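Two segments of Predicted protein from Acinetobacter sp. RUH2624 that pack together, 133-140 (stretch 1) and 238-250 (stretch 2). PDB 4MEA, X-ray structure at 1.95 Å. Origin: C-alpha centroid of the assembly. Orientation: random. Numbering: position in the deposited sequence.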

# COMPACT_ATOMS: atom_id res chain seq x y z
N HIS A 133 -4.91 21.67 1.93
CA HIS A 133 -3.80 20.83 1.46
C HIS A 133 -3.96 19.38 1.90
O HIS A 133 -4.39 19.12 3.02
N ASP A 134 -3.60 18.43 1.03
CA ASP A 134 -3.60 17.01 1.40
C ASP A 134 -4.98 16.61 1.94
O ASP A 134 -5.99 16.90 1.30
N LEU A 135 -5.02 15.95 3.10
CA LEU A 135 -6.29 15.49 3.67
C LEU A 135 -7.29 16.64 3.89
O LEU A 135 -8.49 16.41 4.01
N GLY A 136 -6.80 17.87 3.94
CA GLY A 136 -7.71 19.01 3.96
C GLY A 136 -8.66 18.92 2.78
O GLY A 136 -9.82 19.31 2.87
N ASN A 137 -8.15 18.41 1.66
CA ASN A 137 -8.94 18.28 0.43
C ASN A 137 -10.01 17.21 0.56
O ASN A 137 -11.04 17.25 -0.12
N THR A 138 -9.75 16.25 1.44
CA THR A 138 -10.71 15.20 1.76
C THR A 138 -11.77 15.71 2.74
O THR A 138 -12.95 15.39 2.62
N ALA A 139 -11.32 16.52 3.69
CA ALA A 139 -12.19 17.02 4.75
C ALA A 139 -13.18 18.10 4.28
O ALA A 139 -14.22 18.31 4.92
N SER A 140 -12.86 18.76 3.18
CA SER A 140 -13.42 20.09 2.93
C SER A 140 -14.36 20.27 1.74
O SER A 140 -14.99 21.31 1.64
N ALA A 238 -6.86 8.42 14.41
CA ALA A 238 -7.61 9.51 13.80
C ALA A 238 -7.17 9.76 12.35
O ALA A 238 -8.01 9.85 11.45
N ALA A 239 -5.87 9.90 12.13
CA ALA A 239 -5.36 10.09 10.78
C ALA A 239 -5.91 9.03 9.83
O ALA A 239 -6.37 9.34 8.72
N PHE A 240 -5.86 7.78 10.25
CA PHE A 240 -6.25 6.71 9.33
C PHE A 240 -7.78 6.56 9.26
O PHE A 240 -8.31 5.92 8.35
N GLY A 241 -8.49 7.21 10.18
CA GLY A 241 -9.94 7.29 10.03
C GLY A 241 -10.34 8.00 8.73
O GLY A 241 -11.32 7.61 8.09
N TYR A 242 -9.59 9.03 8.34
CA TYR A 242 -9.88 9.73 7.08
C TYR A 242 -9.79 8.76 5.93
O TYR A 242 -10.58 8.83 4.98
N TYR A 243 -8.85 7.82 6.03
CA TYR A 243 -8.63 6.86 4.96
C TYR A 243 -9.68 5.76 4.95
O TYR A 243 -10.17 5.38 3.88
N ARG A 244 -10.06 5.26 6.13
CA ARG A 244 -11.17 4.31 6.25
C ARG A 244 -12.46 4.93 5.71
O ARG A 244 -13.31 4.24 5.14
N SER A 245 -12.59 6.23 5.90
CA SER A 245 -13.81 6.94 5.52
C SER A 245 -13.83 7.42 4.07
O SER A 245 -14.78 8.08 3.66
N HIS A 246 -12.79 7.13 3.31
CA HIS A 246 -12.70 7.66 1.94
C HIS A 246 -13.83 7.17 1.01
O HIS A 246 -14.29 7.92 0.15
N ALA A 247 -14.27 5.93 1.17
CA ALA A 247 -15.33 5.43 0.30
C ALA A 247 -16.59 6.27 0.54
O ALA A 247 -17.31 6.60 -0.40
N ASP A 248 -16.82 6.65 1.80
CA ASP A 248 -17.93 7.53 2.15
C ASP A 248 -17.78 8.92 1.55
O ASP A 248 -18.72 9.48 0.99
N SER A 249 -16.59 9.50 1.70
CA SER A 249 -16.31 10.83 1.18
C SER A 249 -16.49 10.85 -0.33
O SER A 249 -16.95 11.84 -0.89
N ILE A 250 -16.11 9.75 -0.97
CA ILE A 250 -16.21 9.66 -2.42
C ILE A 250 -17.67 9.71 -2.84
O ILE A 250 -18.04 10.48 -3.74

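Leu135 forms the apolar centre of this contact. Its CA-to-CB bond points toward the second stretch, and with chi1 m and chi2 t the branched end reaches in among three ring-bearing residues. Leu135 CD1 lies 3.7 Å from Tyr242 CB and 3.7 Å from Tyr243 CE2; Leu135 CD2 also lies close to both tyrosines and comes within 4.1 Å of His246 NE2. A leucine suits this place because its two methyls can meet several neighbours at once without needing a polar partner.

Tyr242, chi1 m with chi2 near -91°, also points toward the other stretch; its CB and ring offer a broad apolar surface to Leu135 and Ala139, while its OH is hydrogen-bonded elsewhere in the structure. Ala139 CB approaches Tyr242 CE1 at 4.3 Å; this small side chain points sideways, yet still adds an apolar contact. Tyr243, likewise m, leaves its backbone sideways, and its ring end swings nearer to meet the leucine.

Thr138 (chi1 m) links the apolar and polar parts. Thr138 CG2 sits at the edge of the Tyr242 ring and 4.1 Å from Ser249 OG, and Thr138 OG1 hydrogen-bonds His246 NE2 at 2.8 Å, near the plane of the imidazole, where the nitrogen lone pair or N-H lies. Either partner could donate. His246 reaches this bond with an off-well chi1 of -94°.

At the margin, Asp134 (chi1 t) brings OD2 to 4.1 Å from Tyr243 OH, while the same OD2 accepts a hydrogen bond from Leu135 N at 2.6 Å.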

# COMPACT_ATOMS: atom_id res chain seq x y z
CB HIS A 133 -2.46 21.38 1.97
CG HIS A 133 -1.26 20.60 1.51
ND1 HIS A 133 -0.47 19.87 2.37
CD2 HIS A 133 -0.69 20.48 0.29
CE1 HIS A 133 0.52 19.31 1.71
NE2 HIS A 133 0.41 19.66 0.44
CB ASP A 134 -2.48 16.73 2.41
CG ASP A 134 -2.16 15.25 2.54
OD1 ASP A 134 -1.18 14.80 1.90
OD2 ASP A 134 -2.86 14.53 3.29
CB LEU A 135 -6.08 14.74 4.99
CG LEU A 135 -5.74 13.25 4.95
CD1 LEU A 135 -5.70 12.71 6.40
CD2 LEU A 135 -6.72 12.46 4.10
CB ASN A 137 -8.03 17.94 -0.76
CG ASN A 137 -7.06 19.04 -1.08
OD1 ASN A 137 -7.07 20.10 -0.45
ND2 ASN A 137 -6.20 18.81 -2.08
CB THR A 138 -10.00 13.99 2.38
OG1 THR A 138 -9.33 13.25 1.35
CG2 THR A 138 -11.01 13.08 3.09
CB ALA A 139 -11.34 17.57 5.90
CB SER A 140 -12.28 21.12 2.77
OG SER A 140 -11.44 21.14 3.91
CB ALA A 238 -7.43 10.77 14.62
CB ALA A 239 -3.84 10.07 10.78
CB PHE A 240 -5.49 5.41 9.64
CG PHE A 240 -3.97 5.57 9.59
CD1 PHE A 240 -3.37 6.34 8.60
CD2 PHE A 240 -3.16 5.00 10.56
CE1 PHE A 240 -1.98 6.50 8.57
CE2 PHE A 240 -1.78 5.16 10.53
CZ PHE A 240 -1.19 5.91 9.53
CB TYR A 242 -8.93 10.92 6.86
CG TYR A 242 -9.21 12.07 7.81
CD1 TYR A 242 -10.08 13.09 7.45
CD2 TYR A 242 -8.62 12.11 9.07
CE1 TYR A 242 -10.36 14.14 8.32
CE2 TYR A 242 -8.90 13.15 9.95
CZ TYR A 242 -9.77 14.16 9.57
OH TYR A 242 -10.05 15.19 10.44
CB TYR A 243 -7.18 6.31 4.99
CG TYR A 243 -6.19 7.40 4.65
CD1 TYR A 243 -5.83 7.65 3.33
CD2 TYR A 243 -5.65 8.22 5.64
CE1 TYR A 243 -4.94 8.67 3.00
CE2 TYR A 243 -4.76 9.25 5.32
CZ TYR A 243 -4.41 9.47 4.00
OH TYR A 243 -3.53 10.48 3.68
CB ARG A 244 -11.41 3.90 7.71
CG ARG A 244 -10.27 3.14 8.34
CD ARG A 244 -10.64 2.63 9.74
NE ARG A 244 -10.73 3.68 10.76
CZ ARG A 244 -9.68 4.18 11.43
NH1 ARG A 244 -8.45 3.78 11.15
NH2 ARG A 244 -9.87 5.11 12.36
CB SER A 245 -14.04 8.14 6.45
OG SER A 245 -14.46 7.73 7.73
CB HIS A 246 -11.32 7.40 1.32
CG HIS A 246 -10.35 8.54 1.48
ND1 HIS A 246 -8.99 8.35 1.58
CD2 HIS A 246 -10.54 9.88 1.54
CE1 HIS A 246 -8.38 9.52 1.71
NE2 HIS A 246 -9.30 10.46 1.68
CB ALA A 247 -15.60 3.95 0.53
CB ASP A 248 -18.05 7.67 3.66
CG ASP A 248 -18.71 6.48 4.31
OD1 ASP A 248 -19.30 5.66 3.57
OD2 ASP A 248 -18.66 6.37 5.55
CB SER A 249 -14.88 11.26 1.56
OG SER A 249 -14.70 11.31 2.97
CB ILE A 250 -15.57 8.35 -2.94
CG1 ILE A 250 -14.04 8.46 -2.85
CG2 ILE A 250 -16.02 8.07 -4.38
CD1 ILE A 250 -13.32 7.13 -2.94